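Local coordinates for STIL N-terminal domain-containing protein (Trichoplax adhaerens, PDB 5OI9) that probably takes part in centriole assembly as a STIL-family protein, this piece being its N-terminal domain, which is likely to bind CEP85, at residues V189-T197 / W273-Y281; T227-I235 / I254-V264. One frame throughout, in Å; residues are numbered along the deposited sequence. Where two conformers were deposited one is given.

Contact 1 (V189-T197 / W273-Y281); sequences VVVPSALIT and WSACMRYLY
I196 and W273 bring the two backbones closest, CA of I196 to CA of W273 being 7.0 Å, at the first residue of the W273-Y281 segment, in the first turn of helix 270-281. The strand V189-P192 stands further off, its axis 11.9 Å from that of the helix and turned 73° to it, so side chains bridge the gap. W273 has its CG anti to the backbone N (chi1 176°), which sends the indole out to the bend at P192-A194. There W273 NE1 donates to the carbonyl O of A194 over 3.0 Å, with the acceptor close to the ring plane. One face of the indole is covered from within the helix by CG of selenomethionine M277. Bends at chi2 and chi3 then carry the M277 CE methyl to P192 CB (3.6 Å) and A194 CB (3.7 Å). I196 CG1 meets W273 CD1 at 3.6 Å. Beyond it the side chains of I196 and L280 reach toward each other tip to tip, I196 CD1 to L280 CD1 3.6 Å, with C276 CB alongside. H30 hydrogen-bonds to P192 O through NE2 and sets its ring against W273. P192 also packs on helix 139-155, and helix 270-281 on strand 256-264.

Contact 2 (T227-I235 / I254-V264); sequences TQKSGYVAI and IPLVGIWVDGV
G231 and W260 face each other as an antiparallel hydrogen-bonded pair, G231 N giving its hydrogen to W260 O and W260 N to G231 O. K229 pairs with D262 in the same way; between and after them S230-V261 and Y232-I259 are non-hydrogen-bonded pairs. W260 has more of its surface covered by the other strand than any other residue of the pair. From CB, a chi1 of 62° sets CG between the backbone N and the carbonyl carbon, folding the ring back across the neighbouring strand. W260 CD1 comes to 3.5 Å from Y232 O, which sits at the ring edge with V233 CG2. W260 NE1 passes 3.2 Å from G231 CA and uses its hydrogen on V244 O of strand 241-245, so this buried N-H is satisfied. W260 CE2 rests 3.3 Å from G231 N, and at the far end W260 CH2 meets K229 CE. The indole thus lies flat on the S230-G231 peptide. G231, having no side chain, presents its CA to the five-membered ring of W260 in a CH-pi contact, 3.6 Å from the centroid. On the other face of the sheet the side chains of Y232 and I259 pass each other at a slant, Y232 CD1 lying 3.7 Å from I259 CG2. Farther along, V233 O accepts from V257 N and V233 N donates to G258 O, two residues facing one: a beta bulge. Beyond it V257 CG1 touches I235 CG2. Helix 210-216 covers the W260 face through L211 and L215, and helix 270-281 covers the Y232-I259 face through Y279. The whole is an antiparallel strand pair inside a mixed sheet, flanked by strands 241-245 and 296-302 and layered between helices.

Overall arrangement
From the N terminus the chain first supplies V189-T197, where strand 180-192 of the nine-stranded sheet gives way to strand 196-200 of the seven-stranded one. It runs on through helix 210-216 to strand 229-235, turns through strand 241-245 and returns as strand 256-264, closing contact 2 over 18 intervening residues. Helix 270-281 is the next element, after a short loop, and closes contact 1 over 75, so contact 2 is nested inside the larger loop. The two also touch: A275 CB lies 3.6 Å from I259 CD1. Helix 270-281 therefore joins the pair, one side on strand 256-264 of the seven-stranded sheet, another at the passage between the sheets.

Contact 1 (V189-T197 / W273-Y281)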
loop_
_atom_site.group_PDB
_atom_site.type_symbol
_atom_site.label_atom_id
_atom_site.label_comp_id
_atom_site.label_asym_id
_atom_site.label_seq_id
_atom_site.Cartn_x
_atom_site.Cartn_y
_atom_site.Cartn_z
ATOM N N VAL A 189 1.661 6.385 9.925
ATOM C CA VAL A 189 1.849 5.452 8.821
ATOM C C VAL A 189 3.296 4.974 8.811
ATOM O O VAL A 189 4.209 5.683 9.242
ATOM C CB VAL A 189 1.475 6.094 7.463
ATOM C CG1 VAL A 189 2.500 7.151 7.063
ATOM C CG2 VAL A 189 1.329 5.034 6.378
ATOM N N VAL A 190 3.497 3.748 8.333
ATOM C CA VAL A 190 4.823 3.219 8.043
ATOM C C VAL A 190 4.816 2.669 6.624
ATOM O O VAL A 190 3.859 2.007 6.207
ATOM C CB VAL A 190 5.261 2.129 9.050
ATOM C CG1 VAL A 190 5.483 2.734 10.423
ATOM C CG2 VAL A 190 4.234 1.013 9.126
ATOM N N VAL A 191 5.868 2.974 5.874
ATOM C CA VAL A 191 6.026 2.505 4.498
ATOM C C VAL A 191 7.453 1.996 4.333
ATOM O O VAL A 191 8.386 2.622 4.858
ATOM C CB VAL A 191 5.712 3.624 3.491
ATOM C CG1 VAL A 191 6.023 3.177 2.070
ATOM C CG2 VAL A 191 4.258 4.053 3.608
ATOM N N PRO A 192 7.677 0.879 3.639
ATOM C CA PRO A 192 9.055 0.466 3.358
ATOM C C PRO A 192 9.774 1.549 2.573
ATOM O O PRO A 192 9.211 2.159 1.660
ATOM C CB PRO A 192 8.885 -0.814 2.534
ATOM C CG PRO A 192 7.541 -1.324 2.897
ATOM C CD PRO A 192 6.698 -0.116 3.172
ATOM N N SER A 193 11.020 1.806 2.951
ATOM C CA SER A 193 11.783 2.875 2.328
ATOM C C SER A 193 12.528 2.433 1.077
ATOM O O SER A 193 12.979 3.291 0.319
ATOM C CB SER A 193 12.779 3.466 3.329
ATOM O OG SER A 193 13.714 2.490 3.744
ATOM N N ALA A 194 12.642 1.130 0.831
ATOM C CA ALA A 194 13.487 0.619 -0.246
ATOM C C ALA A 194 13.201 1.306 -1.577
ATOM O O ALA A 194 12.055 1.366 -2.032
ATOM C CB ALA A 194 13.288 -0.890 -0.385
ATOM N N LEU A 195 14.258 1.834 -2.195
ATOM C CA LEU A 195 14.191 2.367 -3.549
ATOM C C LEU A 195 14.552 1.274 -4.548
ATOM O O LEU A 195 15.568 0.591 -4.388
ATOM C CB LEU A 195 15.143 3.550 -3.723
ATOM C CG LEU A 195 14.880 4.856 -2.973
ATOM C CD1 LEU A 195 15.889 5.913 -3.400
ATOM C CD2 LEU A 195 13.459 5.341 -3.207
ATOM N N ILE A 196 13.726 1.117 -5.576
ATOM C CA ILE A 196 14.022 0.202 -6.672
ATOM C C ILE A 196 14.705 0.993 -7.781
ATOM O O ILE A 196 14.133 1.950 -8.313
ATOM C CB ILE A 196 12.750 -0.485 -7.192
ATOM C CG1 ILE A 196 12.105 -1.337 -6.096
ATOM C CG2 ILE A 196 13.068 -1.332 -8.418
ATOM C CD1 ILE A 196 12.948 -2.503 -5.655
ATOM N N THR A 197 15.933 0.604 -8.117
ATOM C CA THR A 197 16.626 1.170 -9.267
ATOM C C THR A 197 16.180 0.443 -10.530
ATOM O O THR A 197 16.242 -0.788 -10.598
ATOM C CB THR A 197 18.140 1.047 -9.099
ATOM O OG1 THR A 197 18.536 1.619 -7.847
ATOM C CG2 THR A 197 18.865 1.760 -10.232
ATOM N N TRP A 273 6.251 -0.473 -8.421
ATOM C CA TRP A 273 7.105 -0.624 -7.248
ATOM C C TRP A 273 6.552 -1.677 -6.296
ATOM O O TRP A 273 7.314 -2.454 -5.709
ATOM C CB TRP A 273 7.246 0.723 -6.544
ATOM C CG TRP A 273 8.034 0.696 -5.271
ATOM C CD1 TRP A 273 9.387 0.826 -5.138
ATOM C CD2 TRP A 273 7.513 0.559 -3.943
ATOM N NE1 TRP A 273 9.740 0.768 -3.811
ATOM C CE2 TRP A 273 8.607 0.608 -3.057
ATOM C CE3 TRP A 273 6.227 0.399 -3.418
ATOM C CZ2 TRP A 273 8.456 0.502 -1.675
ATOM C CZ3 TRP A 273 6.079 0.291 -2.045
ATOM C CH2 TRP A 273 7.186 0.342 -1.191
ATOM N N SER A 274 5.224 -1.729 -6.146
ATOM C CA SER A 274 4.613 -2.708 -5.254
ATOM C C SER A 274 4.868 -4.130 -5.737
ATOM O O SER A 274 5.129 -5.031 -4.931
ATOM C CB SER A 274 3.113 -2.444 -5.133
ATOM O OG SER A 274 2.863 -1.153 -4.597
ATOM N N ALA A 275 4.802 -4.349 -7.054
ATOM C CA ALA A 275 5.107 -5.668 -7.596
ATOM C C ALA A 275 6.575 -6.021 -7.388
ATOM O O ALA A 275 6.900 -7.162 -7.037
ATOM C CB ALA A 275 4.737 -5.723 -9.076
ATOM N N CYS A 276 7.474 -5.052 -7.588
ATOM C CA CYS A 276 8.896 -5.287 -7.350
ATOM C C CYS A 276 9.158 -5.675 -5.900
ATOM O O CYS A 276 9.883 -6.638 -5.623
ATOM C CB CYS A 276 9.706 -4.043 -7.718
ATOM S SG CYS A 276 9.664 -3.599 -9.468
HETATM N N MSE A 277 8.580 -4.929 -4.959
HETATM C CA MSE A 277 8.740 -5.212 -3.536
HETATM C C MSE A 277 8.222 -6.594 -3.185
HETATM O O MSE A 277 8.871 -7.357 -2.467
HETATM C CB MSE A 277 8.011 -4.162 -2.696
HETATM C CG MSE A 277 8.633 -2.789 -2.788
HETATM SE SE MSE A 277 10.460 -2.777 -2.125
HETATM C CE MSE A 277 10.040 -2.755 -0.228
ATOM N N ARG A 278 7.036 -6.903 -3.706
ATOM C CA ARG A 278 6.432 -8.208 -3.468
ATOM C C ARG A 278 7.329 -9.333 -3.973
ATOM O O ARG A 278 7.489 -10.358 -3.300
ATOM C CB ARG A 278 5.063 -8.264 -4.138
ATOM C CG ARG A 278 4.346 -9.572 -3.955
ATOM C CD ARG A 278 3.938 -9.792 -2.507
ATOM N NE ARG A 278 3.305 -11.096 -2.364
ATOM C CZ ARG A 278 2.031 -11.335 -2.650
ATOM N NH1 ARG A 278 1.253 -10.351 -3.082
ATOM N NH2 ARG A 278 1.534 -12.555 -2.501
ATOM N N TYR A 279 7.924 -9.158 -5.156
ATOM C CA TYR A 279 8.835 -10.171 -5.687
ATOM C C TYR A 279 10.081 -10.303 -4.819
ATOM O O TYR A 279 10.534 -11.419 -4.535
ATOM C CB TYR A 279 9.213 -9.826 -7.129
ATOM C CG TYR A 279 10.185 -10.789 -7.777
ATOM C CD1 TYR A 279 9.775 -12.053 -8.188
ATOM C CD2 TYR A 279 11.509 -10.428 -7.994
ATOM C CE1 TYR A 279 10.658 -12.933 -8.789
ATOM C CE2 TYR A 279 12.400 -11.300 -8.597
ATOM C CZ TYR A 279 11.971 -12.552 -8.990
ATOM O OH TYR A 279 12.856 -13.424 -9.584
ATOM N N LEU A 280 10.643 -9.176 -4.380
ATOM C CA LEU A 280 11.859 -9.221 -3.572
ATOM C C LEU A 280 11.603 -9.833 -2.200
ATOM O O LEU A 280 12.442 -10.578 -1.680
ATOM C CB LEU A 280 12.441 -7.818 -3.418
ATOM C CG LEU A 280 12.998 -7.185 -4.689
ATOM C CD1 LEU A 280 13.610 -5.834 -4.386
ATOM C CD2 LEU A 280 14.017 -8.112 -5.323
ATOM N N TYR A 281 10.452 -9.530 -1.596
ATOM C CA TYR A 281 10.198 -9.956 -0.224
ATOM C C TYR A 281 9.694 -11.390 -0.128
ATOM O O TYR A 281 9.962 -12.065 0.872
ATOM C CB TYR A 281 9.186 -9.022 0.438
ATOM C CG TYR A 281 9.816 -7.912 1.241
ATOM C CD1 TYR A 281 10.226 -8.123 2.550
ATOM C CD2 TYR A 281 9.999 -6.651 0.694
ATOM C CE1 TYR A 281 10.804 -7.110 3.291
ATOM C CE2 TYR A 281 10.574 -5.634 1.428
ATOM C CZ TYR A 281 10.972 -5.867 2.724
ATOM O OH TYR A 281 11.545 -4.850 3.452
#

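Contact 2 (T227-I235 / I254-V264)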
loop_
_atom_site.group_PDB
_atom_site.type_symbol
_atom_site.label_atom_id
_atom_site.label_comp_id
_atom_site.label_asym_id
_atom_site.label_seq_id
_atom_site.Cartn_x
_atom_site.Cartn_y
_atom_site.Cartn_z
ATOM N N THR A 227 -6.847 -0.906 -13.067
ATOM C CA THR A 227 -6.942 -2.158 -13.809
ATOM C C THR A 227 -5.575 -2.820 -13.922
ATOM O O THR A 227 -5.214 -3.368 -14.964
ATOM C CB THR A 227 -7.533 -1.941 -15.199
ATOM O OG1 THR A 227 -6.875 -0.840 -15.841
ATOM C CG2 THR A 227 -9.003 -1.659 -15.101
ATOM N N GLN A 228 -4.797 -2.766 -12.847
ATOM C CA GLN A 228 -3.476 -3.369 -12.849
ATOM C C GLN A 228 -3.568 -4.865 -12.590
ATOM O O GLN A 228 -4.388 -5.329 -11.794
ATOM C CB GLN A 228 -2.585 -2.715 -11.791
ATOM C CG GLN A 228 -2.291 -1.248 -12.039
ATOM C CD GLN A 228 -3.363 -0.337 -11.486
ATOM O OE1 GLN A 228 -3.995 -0.648 -10.478
ATOM N NE2 GLN A 228 -3.577 0.797 -12.146
ATOM N N LYS A 229 -2.728 -5.621 -13.287
ATOM C CA LYS A 229 -2.481 -7.012 -12.951
ATOM C C LYS A 229 -1.006 -7.294 -13.181
ATOM O O LYS A 229 -0.323 -6.577 -13.918
ATOM C CB LYS A 229 -3.367 -7.974 -13.757
ATOM C CG LYS A 229 -3.173 -7.928 -15.260
ATOM C CD LYS A 229 -4.050 -8.978 -15.933
ATOM C CE LYS A 229 -3.665 -9.202 -17.385
ATOM N NZ LYS A 229 -4.291 -10.442 -17.926
ATOM N N SER A 230 -0.509 -8.332 -12.516
ATOM C CA SER A 230 0.904 -8.651 -12.601
ATOM C C SER A 230 1.089 -10.152 -12.464
ATOM O O SER A 230 0.187 -10.879 -12.036
ATOM C CB SER A 230 1.718 -7.916 -11.529
ATOM O OG SER A 230 1.560 -8.533 -10.264
ATOM N N GLY A 231 2.276 -10.604 -12.841
ATOM C CA GLY A 231 2.650 -11.991 -12.704
ATOM C C GLY A 231 4.151 -12.113 -12.601
ATOM O O GLY A 231 4.835 -11.149 -12.242
ATOM N N TYR A 232 4.681 -13.282 -12.931
ATOM C CA TYR A 232 6.100 -13.536 -12.765
ATOM C C TYR A 232 6.675 -14.085 -14.062
ATOM O O TYR A 232 5.949 -14.563 -14.939
ATOM C CB TYR A 232 6.335 -14.477 -11.572
ATOM C CG TYR A 232 5.771 -13.879 -10.301
ATOM C CD1 TYR A 232 6.515 -12.987 -9.543
ATOM C CD2 TYR A 232 4.473 -14.161 -9.892
ATOM C CE1 TYR A 232 5.996 -12.413 -8.396
ATOM C CE2 TYR A 232 3.943 -13.594 -8.746
ATOM C CZ TYR A 232 4.711 -12.721 -8.000
ATOM O OH TYR A 232 4.191 -12.146 -6.857
ATOM N N VAL A 233 7.995 -13.974 -14.187
ATOM C CA VAL A 233 8.706 -14.315 -15.413
ATOM C C VAL A 233 9.630 -15.484 -15.117
ATOM O O VAL A 233 10.507 -15.391 -14.249
ATOM C CB VAL A 233 9.498 -13.121 -15.967
ATOM C CG1 VAL A 233 10.238 -13.524 -17.237
ATOM C CG2 VAL A 233 8.573 -11.945 -16.229
ATOM N N ALA A 234 9.434 -16.579 -15.840
ATOM C CA ALA A 234 10.311 -17.733 -15.776
ATOM C C ALA A 234 11.189 -17.757 -17.025
ATOM O O ALA A 234 11.040 -16.940 -17.938
ATOM C CB ALA A 234 9.492 -19.016 -15.629
ATOM N N ILE A 235 12.119 -18.703 -17.069
ATOM C CA ILE A 235 13.077 -18.795 -18.166
ATOM C C ILE A 235 13.336 -20.267 -18.457
ATOM O O ILE A 235 13.341 -21.099 -17.543
ATOM C CB ILE A 235 14.380 -18.033 -17.835
ATOM C CG1 ILE A 235 15.298 -17.946 -19.056
ATOM C CG2 ILE A 235 15.107 -18.676 -16.662
ATOM C CD1 ILE A 235 16.469 -17.000 -18.866
ATOM N N ILE A 254 9.425 -22.935 -9.523
ATOM C CA ILE A 254 9.869 -22.670 -10.897
ATOM C C ILE A 254 10.966 -21.607 -10.866
ATOM O O ILE A 254 10.907 -20.690 -10.027
ATOM C CB ILE A 254 8.679 -22.231 -11.764
ATOM C CG1 ILE A 254 9.018 -22.276 -13.258
ATOM C CG2 ILE A 254 8.180 -20.841 -11.370
ATOM C CD1 ILE A 254 7.844 -21.950 -14.157
ATOM N N PRO A 255 12.002 -21.701 -11.703
ATOM C CA PRO A 255 13.063 -20.678 -11.684
ATOM C C PRO A 255 12.552 -19.348 -12.221
ATOM O O PRO A 255 12.163 -19.243 -13.386
ATOM C CB PRO A 255 14.149 -21.277 -12.586
ATOM C CG PRO A 255 13.419 -22.237 -13.469
ATOM C CD PRO A 255 12.327 -22.811 -12.615
ATOM N N LEU A 256 12.566 -18.329 -11.367
ATOM C CA LEU A 256 12.019 -17.020 -11.692
ATOM C C LEU A 256 13.138 -16.001 -11.858
ATOM O O LEU A 256 14.138 -16.038 -11.135
ATOM C CB LEU A 256 11.040 -16.559 -10.608
ATOM C CG LEU A 256 9.774 -17.409 -10.461
ATOM C CD1 LEU A 256 8.954 -16.970 -9.261
ATOM C CD2 LEU A 256 8.943 -17.339 -11.739
ATOM N N VAL A 257 12.961 -15.088 -12.813
ATOM C CA VAL A 257 13.946 -14.056 -13.109
ATOM C C VAL A 257 13.369 -12.652 -13.035
ATOM O O VAL A 257 14.085 -11.687 -13.319
ATOM C CB VAL A 257 14.601 -14.284 -14.487
ATOM C CG1 VAL A 257 15.457 -15.544 -14.469
ATOM C CG2 VAL A 257 13.530 -14.365 -15.571
ATOM N N GLY A 258 12.102 -12.504 -12.674
ATOM C CA GLY A 258 11.512 -11.181 -12.601
ATOM C C GLY A 258 9.996 -11.259 -12.644
ATOM O O GLY A 258 9.400 -12.266 -12.268
ATOM N N ILE A 259 9.397 -10.162 -13.110
ATOM C CA ILE A 259 7.954 -9.965 -13.065
ATOM C C ILE A 259 7.490 -9.314 -14.360
ATOM O O ILE A 259 8.281 -8.756 -15.124
ATOM C CB ILE A 259 7.523 -9.083 -11.871
ATOM C CG1 ILE A 259 8.148 -7.691 -11.997
ATOM C CG2 ILE A 259 7.904 -9.729 -10.552
ATOM C CD1 ILE A 259 7.718 -6.715 -10.908
ATOM N N TRP A 260 6.184 -9.397 -14.601
ATOM C CA TRP A 260 5.530 -8.600 -15.624
ATOM C C TRP A 260 4.383 -7.829 -14.985
ATOM O O TRP A 260 3.767 -8.289 -14.019
ATOM C CB TRP A 260 5.022 -9.458 -16.799
ATOM C CG TRP A 260 3.991 -10.485 -16.445
ATOM C CD1 TRP A 260 4.210 -11.803 -16.157
ATOM C CD2 TRP A 260 2.574 -10.288 -16.362
ATOM N NE1 TRP A 260 3.018 -12.435 -15.894
ATOM C CE2 TRP A 260 1.999 -11.527 -16.012
ATOM C CE3 TRP A 260 1.736 -9.183 -16.545
ATOM C CZ2 TRP A 260 0.626 -11.691 -15.838
ATOM C CZ3 TRP A 260 0.371 -9.347 -16.367
ATOM C CH2 TRP A 260 -0.169 -10.592 -16.019
ATOM N N VAL A 261 4.118 -6.634 -15.513
ATOM C CA VAL A 261 3.074 -5.759 -14.995
ATOM C C VAL A 261 2.274 -5.208 -16.168
ATOM O O VAL A 261 2.844 -4.823 -17.195
ATOM C CB VAL A 261 3.657 -4.613 -14.138
ATOM C CG1 VAL A 261 2.566 -3.619 -13.749
ATOM C CG2 VAL A 261 4.333 -5.170 -12.891
ATOM N N ASP A 262 0.952 -5.171 -16.011
ATOM C CA ASP A 262 0.037 -4.705 -17.042
ATOM C C ASP A 262 -0.907 -3.665 -16.451
ATOM O O ASP A 262 -1.208 -3.683 -15.254
ATOM C CB ASP A 262 -0.763 -5.882 -17.627
ATOM C CG ASP A 262 -1.739 -5.457 -18.704
ATOM O OD1 ASP A 262 -1.502 -4.418 -19.354
ATOM O OD2 ASP A 262 -2.754 -6.163 -18.893
ATOM N N GLY A 263 -1.363 -2.746 -17.298
ATOM C CA GLY A 263 -2.419 -1.827 -16.920
ATOM C C GLY A 263 -1.986 -0.543 -16.250
ATOM O O GLY A 263 -2.784 0.048 -15.516
ATOM N N VAL A 264 -0.755 -0.089 -16.473
ATOM C CA VAL A 264 -0.290 1.190 -15.955
ATOM C C VAL A 264 0.121 2.064 -17.132
ATOM O O VAL A 264 0.322 1.588 -18.251
ATOM C CB VAL A 264 0.880 1.038 -14.959
ATOM C CG1 VAL A 264 0.483 0.139 -13.800
ATOM C CG2 VAL A 264 2.112 0.496 -15.666
#